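Local coordinates for protein putative S-adenosylmethionine-dependent methyltransferase (Bacteroides thetaiotaomicron, PDB 1WYZ) that probably transfers a methyl group from S-adenosylmethionine, as a putative methyltransferase related to the RsmI-like family, its own substrate being unestablished, at residues M129-N134 / I229-K234; R190-L195 / T210-D215. One frame throughout, in Å; residues are numbered along the deposited sequence.

Overall arrangement
Both contacts lie in the C-terminal half of the chain, on its mixed sheet of strands 138-143, 168-173, 228-233, 194-199 and 207-212. Interaction 1 lays the end of helix 123-131 and the loop after it on central strand 228-233; interaction 2 closes the open end of the hairpin 194-199/207-212 at the sheet's margin. In sequence, 190-195 and 210-215 both fall between 129-134 and 229-234. The centres are about 11 Å apart, and the contacts join directly: Tyr-233 O probably accepts from Lys-194 N, and Ser-131 O is hydrogen-bonded with Thr-210 OG1. The hairpin is thereby tied both to the chain's last strand and to the end of helix 123-131, and both contacts touch the second subunit.

Interaction 1: M129-N134 / I229-K234; sequences MASGFN and IFLLYK
The C-terminal end of helix 123-131 and the loop leaving it settle on strand 228-233, with Phe-133 as the main apolar anchor. Gly-132, the first residue to leave helical angles (phi 84°), sits within an ST turn in which Phe-133 N donates to Ser-131 OG at 3.1 Å; the same hydroxyl bonds to Val-128 O. With CG beside its own backbone N, the Phe-133 side chain crosses Leu-231 obliquely and slides past Tyr-233 in the opposite direction. Tyr-233 CB sits over the centre of one face in a CH-pi contact, 3.3 Å from the Phe-133 centroid, while Leu-231 meets the ring edge, its CB 3.6 Å from Phe-133 CE2. The two aromatic rings are oblique, their planes 49° apart. Tyr-233 crosses Asn-134 obliquely: Asn-134 N lies over one ring face, the amide plane stands 81° from the ring, and Asn-134 ND2 makes a weak hydrogen bond of 3.4 Å to Tyr-233 OH. Asn-134 OD1 accepts from Gln-136 N. An alanine in place of Phe-133 would probably loosen the loop's seat on the strand, since the face under Tyr-233 CB and the edge against Leu-231 CB would be gone. Phe-133 also touches Lys-194 and Cys-196 of strand 194-199 and Thr-168 of strand 168-173, so it spans three adjacent strands, while on the other side of the sheet helix 178-188 packs against Phe-230 and Leu-232.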
loop_
_atom_site.group_PDB
_atom_site.type_symbol
_atom_site.label_atom_id
_atom_site.label_comp_id
_atom_site.label_asym_id
_atom_site.label_seq_id
_atom_site.Cartn_x
_atom_site.Cartn_y
_atom_site.Cartn_z
HETATM N N MSE A 129 2.660 -3.399 7.981
HETATM C CA MSE A 129 2.143 -2.926 9.252
HETATM C C MSE A 129 2.167 -3.961 10.361
HETATM O O MSE A 129 2.662 -3.693 11.462
HETATM C CB MSE A 129 0.712 -2.405 9.070
HETATM C CG MSE A 129 0.589 -1.088 8.300
HETATM SE SE MSE A 129 -1.252 -0.669 7.813
HETATM C CE MSE A 129 -2.039 -0.740 9.591
ATOM N N ALA A 130 1.647 -5.147 10.072
ATOM C CA ALA A 130 1.575 -6.187 11.078
ATOM C C ALA A 130 2.862 -6.930 11.325
ATOM O O ALA A 130 2.954 -7.682 12.301
ATOM C CB ALA A 130 0.472 -7.179 10.725
ATOM N N SER A 131 3.848 -6.745 10.450
ATOM C CA SER A 131 5.116 -7.445 10.624
ATOM C C SER A 131 6.006 -6.716 11.605
ATOM O O SER A 131 6.800 -7.337 12.306
ATOM C CB SER A 131 5.858 -7.601 9.287
ATOM O OG SER A 131 6.321 -6.356 8.781
ATOM N N GLY A 132 5.873 -5.397 11.661
ATOM C CA GLY A 132 6.718 -4.627 12.558
ATOM C C GLY A 132 8.050 -4.326 11.889
ATOM O O GLY A 132 8.996 -3.848 12.527
ATOM N N PHE A 133 8.128 -4.625 10.595
ATOM C CA PHE A 133 9.336 -4.367 9.832
ATOM C C PHE A 133 9.327 -2.920 9.354
ATOM O O PHE A 133 8.345 -2.192 9.551
ATOM C CB PHE A 133 9.418 -5.292 8.620
ATOM C CG PHE A 133 9.597 -6.749 8.971
ATOM C CD1 PHE A 133 10.235 -7.120 10.153
ATOM C CD2 PHE A 133 9.194 -7.750 8.079
ATOM C CE1 PHE A 133 10.481 -8.472 10.440
ATOM C CE2 PHE A 133 9.433 -9.100 8.355
ATOM C CZ PHE A 133 10.079 -9.465 9.539
ATOM N N ASN A 134 10.425 -2.515 8.716
ATOM C CA ASN A 134 10.583 -1.154 8.198
ATOM C C ASN A 134 9.461 -0.764 7.241
ATOM O O ASN A 134 9.302 -1.374 6.185
ATOM C CB ASN A 134 11.909 -1.039 7.462
ATOM C CG ASN A 134 12.291 0.391 7.178
ATOM O OD1 ASN A 134 11.432 1.258 7.012
ATOM N ND2 ASN A 134 13.589 0.649 7.109
ATOM N N ILE A 229 1.515 -13.738 1.982
ATOM C CA ILE A 229 2.650 -12.918 1.544
ATOM C C ILE A 229 3.827 -13.149 2.478
ATOM O O ILE A 229 3.628 -13.509 3.638
ATOM C CB ILE A 229 2.342 -11.400 1.595
ATOM C CG1 ILE A 229 1.171 -11.057 0.681
ATOM C CG2 ILE A 229 3.579 -10.606 1.196
ATOM C CD1 ILE A 229 -0.199 -11.457 1.217
ATOM N N PHE A 230 5.044 -12.921 1.989
ATOM C CA PHE A 230 6.224 -13.108 2.822
ATOM C C PHE A 230 7.061 -11.837 2.937
ATOM O O PHE A 230 7.237 -11.102 1.964
ATOM C CB PHE A 230 7.083 -14.247 2.271
ATOM C CG PHE A 230 6.400 -15.586 2.292
ATOM C CD1 PHE A 230 6.008 -16.162 3.497
ATOM C CD2 PHE A 230 6.130 -16.270 1.102
ATOM C CE1 PHE A 230 5.351 -17.401 3.524
ATOM C CE2 PHE A 230 5.471 -17.517 1.114
ATOM C CZ PHE A 230 5.085 -18.076 2.329
ATOM N N LEU A 231 7.577 -11.578 4.135
ATOM C CA LEU A 231 8.409 -10.402 4.365
ATOM C C LEU A 231 9.710 -10.756 5.076
ATOM O O LEU A 231 9.695 -11.406 6.115
ATOM C CB LEU A 231 7.667 -9.361 5.202
ATOM C CG LEU A 231 6.339 -8.817 4.680
ATOM C CD1 LEU A 231 5.244 -9.860 4.924
ATOM C CD2 LEU A 231 5.997 -7.493 5.391
ATOM N N LEU A 232 10.829 -10.311 4.512
ATOM C CA LEU A 232 12.155 -10.552 5.079
ATOM C C LEU A 232 12.758 -9.253 5.617
ATOM O O LEU A 232 12.820 -8.253 4.899
ATOM C CB LEU A 232 13.107 -11.112 4.005
ATOM C CG LEU A 232 12.808 -12.415 3.265
ATOM C CD1 LEU A 232 13.970 -12.738 2.350
ATOM C CD2 LEU A 232 12.609 -13.541 4.267
ATOM N N TYR A 233 13.206 -9.266 6.870
ATOM C CA TYR A 233 13.832 -8.083 7.457
ATOM C C TYR A 233 14.921 -8.512 8.437
ATOM O O TYR A 233 15.105 -9.708 8.637
ATOM C CB TYR A 233 12.799 -7.175 8.114
ATOM C CG TYR A 233 13.314 -5.765 8.267
ATOM C CD1 TYR A 233 13.896 -5.097 7.189
ATOM C CD2 TYR A 233 13.281 -5.122 9.502
ATOM C CE1 TYR A 233 14.451 -3.818 7.344
ATOM C CE2 TYR A 233 13.823 -3.855 9.672
ATOM C CZ TYR A 233 14.409 -3.203 8.596
ATOM O OH TYR A 233 14.962 -1.954 8.782
ATOM N N LYS A 234 15.619 -7.556 9.059
ATOM C CA LYS A 234 16.769 -7.873 9.921
ATOM C C LYS A 234 16.763 -8.401 11.361
ATOM O O LYS A 234 17.404 -9.429 11.618
ATOM C CB LYS A 234 17.775 -6.720 9.859
ATOM C CG LYS A 234 17.195 -5.338 9.929
ATOM C CD LYS A 234 18.333 -4.334 9.843
ATOM C CE LYS A 234 17.844 -2.899 9.857
ATOM N NZ LYS A 234 18.997 -1.962 9.974
#

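Interaction 2: R190-L195 / T210-D215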
loop_
_atom_site.group_PDB
_atom_site.type_symbol
_atom_site.label_atom_id
_atom_site.label_comp_id
_atom_site.label_asym_id
_atom_site.label_seq_id
_atom_site.Cartn_x
_atom_site.Cartn_y
_atom_site.Cartn_z
ATOM N N ARG A 190 19.720 -16.629 6.195
ATOM C CA ARG A 190 20.481 -16.667 7.438
ATOM C C ARG A 190 19.586 -17.012 8.605
ATOM O O ARG A 190 18.386 -16.760 8.575
ATOM C CB ARG A 190 21.123 -15.309 7.748
ATOM C CG ARG A 190 22.120 -14.780 6.741
ATOM C CD ARG A 190 22.876 -13.624 7.370
ATOM N NE ARG A 190 23.489 -12.773 6.358
ATOM C CZ ARG A 190 22.800 -12.110 5.434
ATOM N NH1 ARG A 190 21.478 -12.209 5.406
ATOM N NH2 ARG A 190 23.427 -11.351 4.541
ATOM N N PRO A 191 20.163 -17.583 9.666
ATOM C CA PRO A 191 19.346 -17.936 10.830
ATOM C C PRO A 191 18.773 -16.735 11.605
ATOM O O PRO A 191 17.693 -16.833 12.201
ATOM C CB PRO A 191 20.289 -18.809 11.670
ATOM C CG PRO A 191 21.651 -18.344 11.269
ATOM C CD PRO A 191 21.526 -18.121 9.787
ATOM N N GLN A 192 19.470 -15.599 11.575
ATOM C CA GLN A 192 18.991 -14.423 12.302
ATOM C C GLN A 192 18.080 -13.488 11.507
ATOM O O GLN A 192 17.407 -12.627 12.082
ATOM C CB GLN A 192 20.172 -13.646 12.888
ATOM C CG GLN A 192 20.862 -14.383 14.047
ATOM C CD GLN A 192 19.898 -14.721 15.183
ATOM O OE1 GLN A 192 20.277 -15.357 16.172
ATOM N NE2 GLN A 192 18.647 -14.294 15.045
ATOM N N THR A 193 18.056 -13.652 10.187
ATOM C CA THR A 193 17.196 -12.827 9.351
ATOM C C THR A 193 15.774 -13.106 9.844
ATOM O O THR A 193 15.484 -14.219 10.302
ATOM C CB THR A 193 17.306 -13.235 7.862
ATOM O OG1 THR A 193 18.646 -13.019 7.393
ATOM C CG2 THR A 193 16.341 -12.430 7.014
ATOM N N LYS A 194 14.898 -12.101 9.778
ATOM C CA LYS A 194 13.508 -12.270 10.213
ATOM C C LYS A 194 12.595 -12.510 9.031
ATOM O O LYS A 194 12.741 -11.879 7.974
ATOM C CB LYS A 194 12.999 -11.043 10.984
ATOM C CG LYS A 194 13.533 -10.923 12.410
ATOM C CD LYS A 194 12.733 -9.920 13.251
ATOM C CE LYS A 194 13.161 -9.975 14.713
ATOM N NZ LYS A 194 12.234 -9.238 15.624
ATOM N N LEU A 195 11.646 -13.417 9.226
ATOM C CA LEU A 195 10.673 -13.755 8.203
ATOM C C LEU A 195 9.259 -13.615 8.757
ATOM O O LEU A 195 8.945 -14.192 9.795
ATOM C CB LEU A 195 10.884 -15.196 7.735
ATOM C CG LEU A 195 9.645 -15.769 7.043
ATOM C CD1 LEU A 195 9.372 -14.961 5.793
ATOM C CD2 LEU A 195 9.842 -17.231 6.689
ATOM N N THR A 210 5.566 -12.688 13.000
ATOM C CA THR A 210 6.950 -12.465 12.613
ATOM C C THR A 210 7.828 -13.360 13.457
ATOM O O THR A 210 7.547 -13.605 14.626
ATOM C CB THR A 210 7.379 -11.013 12.826
ATOM O OG1 THR A 210 6.725 -10.189 11.859
ATOM C CG2 THR A 210 8.879 -10.872 12.665
ATOM N N ARG A 211 8.914 -13.831 12.869
ATOM C CA ARG A 211 9.789 -14.719 13.590
ATOM C C ARG A 211 11.029 -15.023 12.772
ATOM O O ARG A 211 10.970 -15.138 11.548
ATOM C CB ARG A 211 9.006 -15.987 13.893
ATOM C CG ARG A 211 9.807 -17.184 14.237
ATOM C CD ARG A 211 8.870 -18.362 14.248
ATOM N NE ARG A 211 7.794 -18.166 15.205
ATOM C CZ ARG A 211 6.760 -18.985 15.332
ATOM N NH1 ARG A 211 6.668 -20.055 14.552
ATOM N NH2 ARG A 211 5.823 -18.738 16.240
ATOM N N THR A 212 12.155 -15.145 13.463
ATOM C CA THR A 212 13.432 -15.427 12.823
ATOM C C THR A 212 13.421 -16.777 12.089
ATOM O O THR A 212 12.661 -17.689 12.445
ATOM C CB THR A 212 14.569 -15.408 13.869
ATOM O OG1 THR A 212 15.830 -15.392 13.197
ATOM C CG2 THR A 212 14.501 -16.637 14.769
ATOM N N VAL A 213 14.261 -16.907 11.063
ATOM C CA VAL A 213 14.330 -18.154 10.300
ATOM C C VAL A 213 14.672 -19.353 11.190
ATOM O O VAL A 213 14.141 -20.449 10.995
ATOM C CB VAL A 213 15.358 -18.042 9.159
ATOM C CG1 VAL A 213 15.595 -19.402 8.514
ATOM C CG2 VAL A 213 14.846 -17.070 8.121
ATOM N N LYS A 214 15.557 -19.137 12.162
ATOM C CA LYS A 214 15.953 -20.186 13.092
ATOM C C LYS A 214 14.743 -20.668 13.885
ATOM O O LYS A 214 14.565 -21.864 14.083
ATOM C CB LYS A 214 17.015 -19.669 14.067
ATOM C CG LYS A 214 17.486 -20.710 15.081
ATOM C CD LYS A 214 18.255 -20.078 16.232
ATOM C CE LYS A 214 18.801 -21.137 17.176
ATOM N NZ LYS A 214 19.823 -22.014 16.518
ATOM N N ASP A 215 13.915 -19.730 14.341
ATOM C CA ASP A 215 12.730 -20.081 15.124
ATOM C C ASP A 215 11.534 -20.538 14.298
ATOM O O ASP A 215 10.536 -20.984 14.857
ATOM C CB ASP A 215 12.317 -18.921 16.046
ATOM C CG ASP A 215 13.238 -18.779 17.260
ATOM O OD1 ASP A 215 13.365 -19.761 18.031
ATOM O OD2 ASP A 215 13.831 -17.689 17.443
#
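Backbone hydrogen bonds dominate where strands 194-199 and 207-212 of an antiparallel hairpin reach its open end. Leu-195 and Arg-211 form the hydrogen-bonded pair, Leu-195 N to Arg-211 O at 3.0 Å and Arg-211 N to Leu-195 O at 3.1 Å, each donor standing above the carbonyl plane. Lys-194 and Thr-212 make the adjoining non-hydrogen-bonded pair, their CA atoms 4.1 Å apart and their side chains diverging. Beyond it Val-213 N reaches Thr-193 O at 3.0 Å, nearly along the C=O axis. Pro-191 O is gripped twice in its carbonyl plane, by Lys-214 N at 3.1 Å and by the Thr-212 hydroxyl, OG1, at 2.6 Å; OG1 anti to the backbone N (chi1 -167°) points it at the loop. Side-chain packing is lighter: Leu-195 CB lies 4.4 Å from Val-213 CG2, and the Lys-194 chain crosses Thr-210 CG2 at about a right angle. Strand 207-212, outermost in the sheet within this chain, runs straight into residues 213-216, where Trp-216 bonds to Leu-195 O and makes a cation-pi contact with Arg-211. Helix 178-188 packs against Leu-195 and Val-213, and Glu-159 of helix 150-165 salt-bridges Arg-190 and hydrogen-bonds Thr-193 OG1.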